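Local coordinates for transcriptional protein SWT1 (Saccharomyces cerevisiae, PDB 4PQZ), which takes part in transcription, probably as an activator, and is linked to RNA endonuclease activity, the present chain being its C-terminal HEPN domain, at residues S117-T120 and D124-T127; F131-L136 and E157-I162; L88-V93 and N106-L111; P73-L76 and E80-S83. One frame throughout, in Å; residues are numbered along the deposited sequence.

Interaction 1. Residues S117-T120 and D124-T127; sequences SKPT and DLRT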
loop_
_atom_site.group_PDB
_atom_site.type_symbol
_atom_site.label_atom_id
_atom_site.label_comp_id
_atom_site.label_asym_id
_atom_site.label_seq_id
_atom_site.Cartn_x
_atom_site.Cartn_y
_atom_site.Cartn_z
ATOM N N SER A 117 4.376 9.163 -4.236
ATOM C CA SER A 117 5.800 9.346 -4.513
ATOM C C SER A 117 6.659 9.390 -3.255
ATOM O O SER A 117 6.140 9.390 -2.132
ATOM C CB SER A 117 6.036 10.599 -5.380
ATOM O OG SER A 117 5.336 11.734 -4.889
ATOM N N LYS A 118 7.975 9.412 -3.457
ATOM C CA LYS A 118 8.932 9.405 -2.355
ATOM C C LYS A 118 8.880 10.709 -1.574
ATOM O O LYS A 118 9.037 11.787 -2.152
ATOM C CB LYS A 118 10.353 9.171 -2.865
ATOM C CG LYS A 118 11.326 8.779 -1.756
ATOM C CD LYS A 118 12.770 8.705 -2.248
ATOM C CE LYS A 118 13.547 9.954 -1.846
ATOM N NZ LYS A 118 14.957 9.629 -1.469
ATOM N N PRO A 119 8.638 10.613 -0.255
ATOM C CA PRO A 119 8.583 11.788 0.619
ATOM C C PRO A 119 9.882 12.605 0.623
ATOM O O PRO A 119 10.973 12.044 0.774
ATOM C CB PRO A 119 8.329 11.171 1.996
ATOM C CG PRO A 119 7.614 9.909 1.709
ATOM C CD PRO A 119 8.257 9.384 0.466
ATOM N N THR A 120 9.751 13.920 0.455
ATOM C CA THR A 120 10.902 14.821 0.443
ATOM C C THR A 120 11.065 15.593 1.754
ATOM O O THR A 120 12.062 16.284 1.948
ATOM C CB THR A 120 10.845 15.820 -0.736
ATOM O OG1 THR A 120 9.660 16.625 -0.641
ATOM C CG2 THR A 120 10.848 15.074 -2.060
ATOM N N ASP A 124 5.659 14.975 5.059
ATOM C CA ASP A 124 5.213 14.157 3.931
ATOM C C ASP A 124 5.461 12.673 4.188
ATOM O O ASP A 124 4.653 11.829 3.803
ATOM C CB ASP A 124 5.915 14.589 2.639
ATOM C CG ASP A 124 5.347 15.880 2.058
ATOM O OD1 ASP A 124 4.537 16.540 2.743
ATOM O OD2 ASP A 124 5.715 16.231 0.915
ATOM N N LEU A 125 6.573 12.372 4.858
ATOM C CA LEU A 125 6.928 10.996 5.208
ATOM C C LEU A 125 5.975 10.402 6.239
ATOM O O LEU A 125 5.607 9.235 6.147
ATOM C CB LEU A 125 8.377 10.914 5.694
ATOM C CG LEU A 125 8.920 9.519 6.034
ATOM C CD1 LEU A 125 8.686 8.526 4.891
ATOM C CD2 LEU A 125 10.403 9.578 6.409
ATOM N N ARG A 126 5.563 11.211 7.211
ATOM C CA ARG A 126 4.584 10.766 8.196
ATOM C C ARG A 126 3.220 10.612 7.549
ATOM O O ARG A 126 2.505 9.641 7.808
ATOM C CB ARG A 126 4.507 11.742 9.378
ATOM C CG ARG A 126 5.827 11.886 10.105
ATOM C CD ARG A 126 5.664 12.582 11.435
ATOM N NE ARG A 126 6.646 12.095 12.401
ATOM C CZ ARG A 126 6.458 11.030 13.183
ATOM N NH1 ARG A 126 5.327 10.337 13.119
ATOM N NH2 ARG A 126 7.404 10.657 14.034
ATOM N N THR A 127 2.865 11.577 6.709
ATOM C CA THR A 127 1.600 11.536 5.971
ATOM C C THR A 127 1.530 10.298 5.075
ATOM O O THR A 127 0.509 9.616 5.027
ATOM C CB THR A 127 1.390 12.820 5.130
ATOM O OG1 THR A 127 1.199 13.932 6.013
ATOM C CG2 THR A 127 0.165 12.693 4.224
#

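Interaction 2. Residues F131-L136 and E157-I162; sequences FWETVL and EWKTSI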
loop_
_atom_site.group_PDB
_atom_site.type_symbol
_atom_site.label_atom_id
_atom_site.label_comp_id
_atom_site.label_asym_id
_atom_site.label_seq_id
_atom_site.Cartn_x
_atom_site.Cartn_y
_atom_site.Cartn_z
ATOM N N PHE A 131 -0.894 6.942 6.035
ATOM C CA PHE A 131 -2.017 6.619 5.152
ATOM C C PHE A 131 -1.940 5.143 4.783
ATOM O O PHE A 131 -2.925 4.395 4.896
ATOM C CB PHE A 131 -1.999 7.492 3.894
ATOM C CG PHE A 131 -2.987 7.066 2.841
ATOM C CD1 PHE A 131 -4.316 7.467 2.913
ATOM C CD2 PHE A 131 -2.585 6.276 1.770
ATOM C CE1 PHE A 131 -5.223 7.076 1.949
ATOM C CE2 PHE A 131 -3.486 5.885 0.796
ATOM C CZ PHE A 131 -4.802 6.281 0.890
ATOM N N TRP A 132 -0.741 4.734 4.381
ATOM C CA TRP A 132 -0.514 3.388 3.865
ATOM C C TRP A 132 -0.531 2.293 4.929
ATOM O O TRP A 132 -0.848 1.151 4.627
ATOM C CB TRP A 132 0.779 3.348 3.050
ATOM C CG TRP A 132 0.574 3.983 1.719
ATOM C CD1 TRP A 132 1.125 5.151 1.259
ATOM C CD2 TRP A 132 -0.297 3.516 0.688
ATOM N NE1 TRP A 132 0.665 5.422 -0.014
ATOM C CE2 TRP A 132 -0.206 4.432 -0.383
ATOM C CE3 TRP A 132 -1.138 2.406 0.565
ATOM C CZ2 TRP A 132 -0.925 4.261 -1.565
ATOM C CZ3 TRP A 132 -1.849 2.242 -0.611
ATOM C CH2 TRP A 132 -1.739 3.167 -1.661
ATOM N N GLU A 133 -0.191 2.664 6.164
ATOM C CA GLU A 133 -0.307 1.786 7.326
ATOM C C GLU A 133 -1.765 1.384 7.522
ATOM O O GLU A 133 -2.081 0.191 7.595
ATOM C CB GLU A 133 0.247 2.481 8.587
ATOM C CG GLU A 133 -0.270 1.903 9.893
ATOM C CD GLU A 133 0.385 2.519 11.123
ATOM O OE1 GLU A 133 1.407 3.219 10.981
ATOM O OE2 GLU A 133 -0.127 2.301 12.241
ATOM N N THR A 134 -2.639 2.391 7.594
ATOM C CA THR A 134 -4.081 2.194 7.725
ATOM C C THR A 134 -4.607 1.337 6.554
ATOM O O THR A 134 -5.298 0.351 6.779
ATOM C CB THR A 134 -4.820 3.572 7.753
ATOM O OG1 THR A 134 -4.325 4.371 8.828
ATOM C CG2 THR A 134 -6.342 3.410 7.912
ATOM N N VAL A 135 -4.251 1.721 5.319
ATOM C CA VAL A 135 -4.690 1.038 4.091
ATOM C C VAL A 135 -4.201 -0.420 3.976
ATOM O O VAL A 135 -4.983 -1.322 3.645
ATOM C CB VAL A 135 -4.269 1.833 2.830
ATOM C CG1 VAL A 135 -4.410 1.001 1.564
ATOM C CG2 VAL A 135 -5.077 3.122 2.722
ATOM N N LEU A 136 -2.917 -0.652 4.249
ATOM C CA LEU A 136 -2.381 -2.011 4.246
ATOM C C LEU A 136 -3.120 -2.946 5.199
ATOM O O LEU A 136 -3.282 -4.128 4.915
ATOM C CB LEU A 136 -0.887 -2.014 4.527
ATOM C CG LEU A 136 -0.054 -1.506 3.348
ATOM C CD1 LEU A 136 1.412 -1.286 3.738
ATOM C CD2 LEU A 136 -0.198 -2.413 2.129
ATOM N N GLU A 157 8.883 -1.329 12.371
ATOM C CA GLU A 157 10.157 -0.858 11.830
ATOM C C GLU A 157 10.042 0.480 11.084
ATOM O O GLU A 157 10.942 1.317 11.162
ATOM C CB GLU A 157 10.776 -1.912 10.910
ATOM C CG GLU A 157 10.948 -3.273 11.539
ATOM C CD GLU A 157 11.698 -4.220 10.629
ATOM O OE1 GLU A 157 12.647 -3.758 9.958
ATOM O OE2 GLU A 157 11.335 -5.416 10.574
ATOM N N TRP A 158 8.940 0.683 10.363
ATOM C CA TRP A 158 8.734 1.944 9.658
ATOM C C TRP A 158 8.596 3.104 10.625
ATOM O O TRP A 158 9.269 4.125 10.468
ATOM C CB TRP A 158 7.493 1.894 8.773
ATOM C CG TRP A 158 7.597 0.942 7.625
ATOM C CD1 TRP A 158 8.743 0.435 7.067
ATOM C CD2 TRP A 158 6.508 0.371 6.896
ATOM N NE1 TRP A 158 8.425 -0.417 6.033
ATOM C CE2 TRP A 158 7.061 -0.472 5.907
ATOM C CE3 TRP A 158 5.115 0.490 6.983
ATOM C CZ2 TRP A 158 6.267 -1.190 5.012
ATOM C CZ3 TRP A 158 4.329 -0.220 6.091
ATOM C CH2 TRP A 158 4.906 -1.050 5.121
ATOM N N LYS A 159 7.703 2.940 11.602
ATOM C CA LYS A 159 7.429 3.961 12.623
ATOM C C LYS A 159 8.684 4.349 13.410
ATOM O O LYS A 159 9.011 5.531 13.531
ATOM C CB LYS A 159 6.364 3.479 13.613
ATOM C CG LYS A 159 4.950 3.512 13.103
ATOM C CD LYS A 159 3.987 2.996 14.146
ATOM C CE LYS A 159 2.561 3.087 13.695
ATOM N NZ LYS A 159 1.674 2.188 14.512
ATOM N N THR A 160 9.401 3.351 13.915
ATOM C CA THR A 160 10.549 3.613 14.770
ATOM C C THR A 160 11.647 4.303 13.968
ATOM O O THR A 160 12.249 5.248 14.453
ATOM C CB THR A 160 11.059 2.337 15.474
ATOM O OG1 THR A 160 11.616 1.432 14.515
ATOM C CG2 THR A 160 9.915 1.653 16.214
ATOM N N SER A 161 11.870 3.867 12.731
ATOM C CA SER A 161 12.862 4.503 11.863
ATOM C C SER A 161 12.460 5.939 11.510
ATOM O O SER A 161 13.304 6.788 11.218
ATOM C CB SER A 161 13.087 3.674 10.588
ATOM O OG SER A 161 13.694 2.416 10.881
ATOM N N ILE A 162 11.158 6.200 11.540
ATOM C CA ILE A 162 10.634 7.548 11.363
ATOM C C ILE A 162 10.646 8.304 12.698
ATOM O O ILE A 162 11.136 9.430 12.773
ATOM C CB ILE A 162 9.203 7.521 10.768
ATOM C CG1 ILE A 162 9.236 7.126 9.288
ATOM C CG2 ILE A 162 8.524 8.872 10.916
ATOM C CD1 ILE A 162 7.838 7.057 8.639
#

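Interaction 3. Residues L88-V93 and N106-L111; sequences LFWVSV and NEWKSL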
loop_
_atom_site.group_PDB
_atom_site.type_symbol
_atom_site.label_atom_id
_atom_site.label_comp_id
_atom_site.label_asym_id
_atom_site.label_seq_id
_atom_site.Cartn_x
_atom_site.Cartn_y
_atom_site.Cartn_z
ATOM N N LEU A 88 -10.168 -0.165 -10.315
ATOM C CA LEU A 88 -10.817 -0.998 -11.356
ATOM C C LEU A 88 -11.546 -2.198 -10.785
ATOM O O LEU A 88 -12.561 -2.623 -11.322
ATOM C CB LEU A 88 -9.799 -1.512 -12.375
ATOM C CG LEU A 88 -9.276 -0.502 -13.384
ATOM C CD1 LEU A 88 -8.253 -1.193 -14.272
ATOM C CD2 LEU A 88 -10.430 0.069 -14.204
ATOM N N PHE A 89 -11.010 -2.739 -9.690
ATOM C CA PHE A 89 -11.542 -3.956 -9.094
ATOM C C PHE A 89 -12.282 -3.689 -7.794
ATOM O O PHE A 89 -12.469 -4.600 -6.986
ATOM C CB PHE A 89 -10.426 -4.998 -8.904
ATOM C CG PHE A 89 -9.929 -5.576 -10.205
ATOM C CD1 PHE A 89 -10.613 -6.621 -10.824
ATOM C CD2 PHE A 89 -8.799 -5.062 -10.820
ATOM C CE1 PHE A 89 -10.174 -7.148 -12.035
ATOM C CE2 PHE A 89 -8.357 -5.588 -12.048
ATOM C CZ PHE A 89 -9.050 -6.629 -12.646
ATOM N N TRP A 90 -12.725 -2.447 -7.614
ATOM C CA TRP A 90 -13.357 -2.020 -6.362
ATOM C C TRP A 90 -14.616 -2.812 -6.023
ATOM O O TRP A 90 -14.717 -3.441 -4.963
ATOM C CB TRP A 90 -13.675 -0.517 -6.392
ATOM C CG TRP A 90 -14.278 0.018 -5.092
ATOM C CD1 TRP A 90 -15.602 0.308 -4.848
ATOM C CD2 TRP A 90 -13.580 0.318 -3.879
ATOM N NE1 TRP A 90 -15.760 0.770 -3.564
ATOM C CE2 TRP A 90 -14.537 0.796 -2.949
ATOM C CE3 TRP A 90 -12.237 0.232 -3.488
ATOM C CZ2 TRP A 90 -14.197 1.168 -1.650
ATOM C CZ3 TRP A 90 -11.900 0.625 -2.206
ATOM C CH2 TRP A 90 -12.873 1.078 -1.299
ATOM N N VAL A 91 -15.575 -2.778 -6.933
ATOM C CA VAL A 91 -16.855 -3.437 -6.733
ATOM C C VAL A 91 -16.706 -4.951 -6.596
ATOM O O VAL A 91 -17.359 -5.568 -5.755
ATOM C CB VAL A 91 -17.818 -3.063 -7.887
ATOM C CG1 VAL A 91 -19.093 -3.898 -7.835
ATOM C CG2 VAL A 91 -18.117 -1.543 -7.860
ATOM N N SER A 92 -15.829 -5.542 -7.409
ATOM C CA SER A 92 -15.645 -6.991 -7.435
ATOM C C SER A 92 -14.842 -7.534 -6.261
ATOM O O SER A 92 -15.174 -8.588 -5.686
ATOM C CB SER A 92 -14.942 -7.416 -8.738
ATOM O OG SER A 92 -15.774 -7.207 -9.877
ATOM N N VAL A 93 -13.748 -6.847 -5.929
ATOM C CA VAL A 93 -12.797 -7.412 -4.977
ATOM C C VAL A 93 -12.447 -6.512 -3.775
ATOM O O VAL A 93 -12.452 -6.974 -2.640
ATOM C CB VAL A 93 -11.494 -7.851 -5.676
ATOM C CG1 VAL A 93 -10.756 -8.824 -4.790
ATOM C CG2 VAL A 93 -11.788 -8.517 -7.023
ATOM N N ASN A 106 -14.010 6.409 -5.171
ATOM C CA ASN A 106 -13.401 7.626 -5.721
ATOM C C ASN A 106 -12.020 8.046 -5.158
ATOM O O ASN A 106 -11.258 8.749 -5.824
ATOM C CB ASN A 106 -14.404 8.780 -5.643
ATOM C CG ASN A 106 -13.891 10.044 -6.302
ATOM O OD1 ASN A 106 -13.908 10.171 -7.527
ATOM N ND2 ASN A 106 -13.430 10.990 -5.489
ATOM N N GLU A 107 -11.692 7.601 -3.946
ATOM C CA GLU A 107 -10.384 7.872 -3.337
ATOM C C GLU A 107 -9.207 7.338 -4.197
ATOM O O GLU A 107 -8.080 7.865 -4.135
ATOM C CB GLU A 107 -10.339 7.264 -1.922
ATOM C CG GLU A 107 -9.657 8.130 -0.836
ATOM C CD GLU A 107 -8.146 7.989 -0.847
ATOM O OE1 GLU A 107 -7.663 6.979 -1.401
ATOM O OE2 GLU A 107 -7.442 8.877 -0.314
ATOM N N TRP A 108 -9.471 6.293 -4.987
ATOM C CA TRP A 108 -8.420 5.625 -5.766
ATOM C C TRP A 108 -8.351 6.065 -7.221
ATOM O O TRP A 108 -7.493 5.614 -7.974
ATOM C CB TRP A 108 -8.593 4.117 -5.687
ATOM C CG TRP A 108 -8.672 3.662 -4.269
ATOM C CD1 TRP A 108 -9.791 3.278 -3.594
ATOM C CD2 TRP A 108 -7.596 3.607 -3.330
ATOM N NE1 TRP A 108 -9.477 2.945 -2.313
ATOM C CE2 TRP A 108 -8.138 3.144 -2.116
ATOM C CE3 TRP A 108 -6.220 3.874 -3.404
ATOM C CZ2 TRP A 108 -7.354 2.955 -0.974
ATOM C CZ3 TRP A 108 -5.436 3.677 -2.258
ATOM C CH2 TRP A 108 -6.010 3.238 -1.065
ATOM N N LYS A 109 -9.245 6.961 -7.605
ATOM C CA LYS A 109 -9.269 7.488 -8.962
ATOM C C LYS A 109 -7.989 8.270 -9.270
ATOM O O LYS A 109 -7.385 8.113 -10.334
ATOM C CB LYS A 109 -10.511 8.362 -9.143
ATOM C CG LYS A 109 -10.920 8.639 -10.587
ATOM C CD LYS A 109 -12.404 8.997 -10.657
ATOM C CE LYS A 109 -12.681 10.040 -11.724
ATOM N NZ LYS A 109 -11.881 9.783 -12.946
ATOM N N SER A 110 -7.583 9.115 -8.330
ATOM C CA SER A 110 -6.353 9.900 -8.465
ATOM C C SER A 110 -5.870 10.290 -7.075
ATOM O O SER A 110 -6.397 11.216 -6.452
ATOM C CB SER A 110 -6.573 11.158 -9.325
ATOM O OG SER A 110 -5.335 11.766 -9.691
ATOM N N LEU A 111 -4.885 9.550 -6.588
ATOM C CA LEU A 111 -4.267 9.831 -5.302
ATOM C C LEU A 111 -3.509 11.146 -5.364
ATOM O O LEU A 111 -2.928 11.481 -6.400
ATOM C CB LEU A 111 -3.278 8.723 -4.928
ATOM C CG LEU A 111 -3.761 7.368 -4.421
ATOM C CD1 LEU A 111 -2.541 6.479 -4.167
ATOM C CD2 LEU A 111 -4.582 7.549 -3.148
#

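Interaction 4. Residues P73-L76 and E80-S83; sequences PDKL and ENAS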
loop_
_atom_site.group_PDB
_atom_site.type_symbol
_atom_site.label_atom_id
_atom_site.label_comp_id
_atom_site.label_asym_id
_atom_site.label_seq_id
_atom_site.Cartn_x
_atom_site.Cartn_y
_atom_site.Cartn_z
ATOM N N PRO A 73 1.219 -8.882 -13.401
ATOM C CA PRO A 73 2.109 -8.562 -12.275
ATOM C C PRO A 73 3.226 -7.578 -12.663
ATOM O O PRO A 73 3.622 -6.725 -11.866
ATOM C CB PRO A 73 2.694 -9.921 -11.908
ATOM C CG PRO A 73 1.597 -10.888 -12.251
ATOM C CD PRO A 73 0.939 -10.325 -13.495
ATOM N N ASP A 74 3.721 -7.717 -13.889
ATOM C CA ASP A 74 4.519 -6.709 -14.559
ATOM C C ASP A 74 3.488 -6.114 -15.507
ATOM O O ASP A 74 3.281 -6.657 -16.583
ATOM C CB ASP A 74 5.647 -7.375 -15.368
ATOM C CG ASP A 74 6.335 -8.514 -14.622
ATOM O OD1 ASP A 74 7.381 -8.271 -13.993
ATOM O OD2 ASP A 74 5.862 -9.667 -14.692
ATOM N N LYS A 75 2.887 -4.967 -15.189
ATOM C CA LYS A 75 3.516 -3.855 -14.487
ATOM C C LYS A 75 2.710 -3.320 -13.299
ATOM O O LYS A 75 1.980 -2.347 -13.415
ATOM C CB LYS A 75 3.677 -2.752 -15.510
ATOM C CG LYS A 75 4.431 -1.514 -15.102
ATOM C CD LYS A 75 4.227 -0.415 -16.144
ATOM C CE LYS A 75 5.387 -0.266 -17.132
ATOM N NZ LYS A 75 5.056 0.606 -18.292
ATOM N N LEU A 76 2.895 -3.960 -12.153
ATOM C CA LEU A 76 2.614 -3.348 -10.876
ATOM C C LEU A 76 3.943 -2.758 -10.439
ATOM O O LEU A 76 4.621 -3.335 -9.590
ATOM C CB LEU A 76 2.193 -4.412 -9.868
ATOM C CG LEU A 76 0.726 -4.469 -9.439
ATOM C CD1 LEU A 76 0.580 -5.323 -8.181
ATOM C CD2 LEU A 76 0.196 -3.060 -9.225
ATOM N N GLU A 80 0.751 4.359 -8.402
ATOM C CA GLU A 80 -0.339 4.720 -9.311
ATOM C C GLU A 80 -1.006 3.515 -9.995
ATOM O O GLU A 80 -2.223 3.473 -10.094
ATOM C CB GLU A 80 0.121 5.737 -10.365
ATOM C CG GLU A 80 -0.992 6.185 -11.308
ATOM C CD GLU A 80 -0.976 7.683 -11.562
ATOM O OE1 GLU A 80 0.116 8.237 -11.827
ATOM O OE2 GLU A 80 -2.061 8.304 -11.491
ATOM N N ASN A 81 -0.207 2.556 -10.469
ATOM C CA ASN A 81 -0.733 1.283 -10.974
ATOM C C ASN A 81 -1.569 0.538 -9.942
ATOM O O ASN A 81 -2.669 0.064 -10.241
ATOM C CB ASN A 81 0.402 0.363 -11.413
ATOM C CG ASN A 81 1.140 0.879 -12.616
ATOM O OD1 ASN A 81 0.586 1.619 -13.434
ATOM N ND2 ASN A 81 2.410 0.492 -12.736
ATOM N N ALA A 82 -1.038 0.440 -8.726
ATOM C CA ALA A 82 -1.732 -0.225 -7.627
ATOM C C ALA A 82 -3.083 0.425 -7.349
ATOM O O ALA A 82 -4.106 -0.256 -7.268
ATOM C CB ALA A 82 -0.859 -0.217 -6.384
ATOM N N SER A 83 -3.075 1.744 -7.210
ATOM C CA SER A 83 -4.287 2.525 -6.986
ATOM C C SER A 83 -5.321 2.285 -8.080
ATOM O O SER A 83 -6.499 2.030 -7.806
ATOM C CB SER A 83 -3.946 4.013 -6.935
ATOM O OG SER A 83 -5.122 4.769 -6.770
#

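Interaction 1. Residues S117-T120 and D124-T127
Pro119 lies with its ring against the backbone and side chain of Leu125, a local closure in the all-helical HEPN fold of this domain: the loop 117-120 turns into helix 122-139 and then packs on the first turn of that helix. Two ring carbons do the work. Pro119 CB sits 3.5 Å from Leu125 CA, close against the main chain, while Pro119 CG meets the methyl Leu125 CD1 at 3.6 Å. The two side chains run at a slant to one another. With Leu125 CG opposite its own nitrogen (chi1 -177°), CD1 comes to the CB-CG edge of the proline ring, and CD2 points away from it. Asp124 adds a thinner layer, its CB 4.2 Å from Pro119 CB. Farther out the packing slackens: Thr120 OG1 and Asp124 OD2 are 4.3 Å apart, too distant to bind each other directly, and here the contact runs out toward its solvent side.

The next shell fixes both partners from behind. Ser39 on helix 35-62 gives a hydrogen bond from OG to Pro119 O, and the side chain of Lys118 leans on Asp36, Ser39 and Phe43 of the same helix, so the proline's loop is fastened to the first helix of the domain. Leu125 also packs on Phe35 of helix 35-62 and on Ile162 of helix 145-163. Finally, the early turn carrying Asp124 is held by Asn121, whose OD1 accepts the backbone N-H of Asp124.

Interaction 2. Residues F131-L136 and E157-I162
Glu133 reaches across to Lys159 in a salt bridge, with Glu133 OE2 and Lys159 NZ 2.9 Å apart. Both chains are extended beyond CG, and they cross at roughly a right angle. The ammonium meets OE2 on the syn side, 28° out of the carboxylate plane. The other oxygen faces the methylene rather than the nitrogen: Glu133 OE1 is 3.0 Å from Lys159 CE. Glu133 OE1 also lies near the carboxylate of Glu129, which Lys159 touches as well, and the lysine's charge probably eases this crowding of negative groups.

One turn on, the contact changes from charged and partly exposed to apolar and buried. Helices 122-139 and 145-163 run antiparallel as the closing hairpin of the HEPN helical bundle, their backbones kept well apart; the closest CA atoms, those of Glu133 and Trp158, are 9.3 Å from each other.

Long side chains therefore bridge the gap. Leu136 sends CD1 to the rim of the Trp158 indole, in the plane of the ring, 3.8 Å from Trp158 CH2. The leucine's CG stands anti to its carbonyl carbon (chi1 -73°), which points the branch at helix 145-163, and its side chain also touches Thr49 on helix 35-62. At the far end of the same indole, Trp158 NE1 donates to Gln45 OE1 of that helix, giving a buried N-H its acceptor.

Interaction 3. Residues L88-V93 and N106-L111
Trp90 and Trp108 meet indole to indole, and this single pair makes the whole contact between 88-93 and 106-111. At its tight point Trp90 CZ3 approaches Trp108 NE1 to 3.4 Å, and the same carbon lies 3.7 Å from Trp108 CD1. The six-membered ring of Trp90 thus lies against the five-membered ring of Trp108. Their planes are inclined at 40° and the ring centroids are 5.2 Å apart, an oblique pairing that is neither a stack nor T-shaped. Trp90 is swung out to this position by a chi1 of -177°, with CG anti to the backbone nitrogen.

Trp108 is the buried partner in this HEPN domain. Glu107 OE1 lies 3.7 Å above its ring, over the centre, while Ile86, Ile103 and the helix 122-139 residues Trp132 and Val135 crowd round it. Trp90 stands on the looser side: partly exposed, on the short helix 90-97, with Phe98 as a further aromatic neighbour and Lys105 touching it from the loop.

With only 73 Å² buried and no polar bond between the segments, the attraction is probably mostly dispersion and apolar burial. No directional bond between the segments sets the tilt of the rings, and the pair adds one tie between helix 90-97 and the buried Trp108.

Interaction 4. Residues P73-L76 and E80-S83
Leu76 and Asn81 bring their CA atoms to within 5.7 Å as the chain leaves the loop 73-76, which is tightened by a bond of 2.9 Å from Leu76 N to Pro73 O, and enters helix 79-88. Inside that four-residue turn the peptide linking Asp74 to Lys75 is cis, an uncommon state for a bond that does not precede proline.

Asn81 supplies the largest share of the helix side of the contact. Its CG is anti to the carbonyl carbon (chi1 -67°), which directs the amide back at the loop, beside the carbonyl of Lys75; Asn81 CG lies 3.4 Å from Lys75 O. The lysine chain passes the amide on a slant with CG and CD, then bends at chi3 (-100°) and takes its ammonium off toward the surface.

Here, in the HEPN bundle, the connecting segment is laid against the start of the helix that follows it: polar at the outside, apolar within. The inner half belongs to Leu76, whose CD2 alone of its two methyls comes up to the helix. Leu76 CD2 is 3.7 Å from Ala82 N and, a little farther, 4.2 Å from Ala82 CB, so it rests more on main chain than on the methyl. Ala82 is itself backed by Ile50 and Ile54 of helix 35-62, and Leu76 by Tyr71. Pro73 touches Asp55 and Arg59 on the same long helix, while Asn81 N, near the start of helix 79-88, donates to Thr78 OG1.

Overall arrangement
From the N terminus, helix 35-62 comes first and is touched by residues of all four interactions. Interaction 4 then closes a short loop into helix 79-88, interaction 3 closes the longer excursion from helix 90-97 to residues 106-111, interaction 1 seats another short loop on helix 122-139, and interaction 2 joins that helix to helix 145-163. The four closures follow in series; none nests in or crosses another. Neighbours are nevertheless coupled in space: Ser83 OG bonds to Trp108 O between interactions 4 and 3, Trp132 and Val135 pack on Trp108 between 3 and 2, and Leu125 meets Ile162 between 1 and 2.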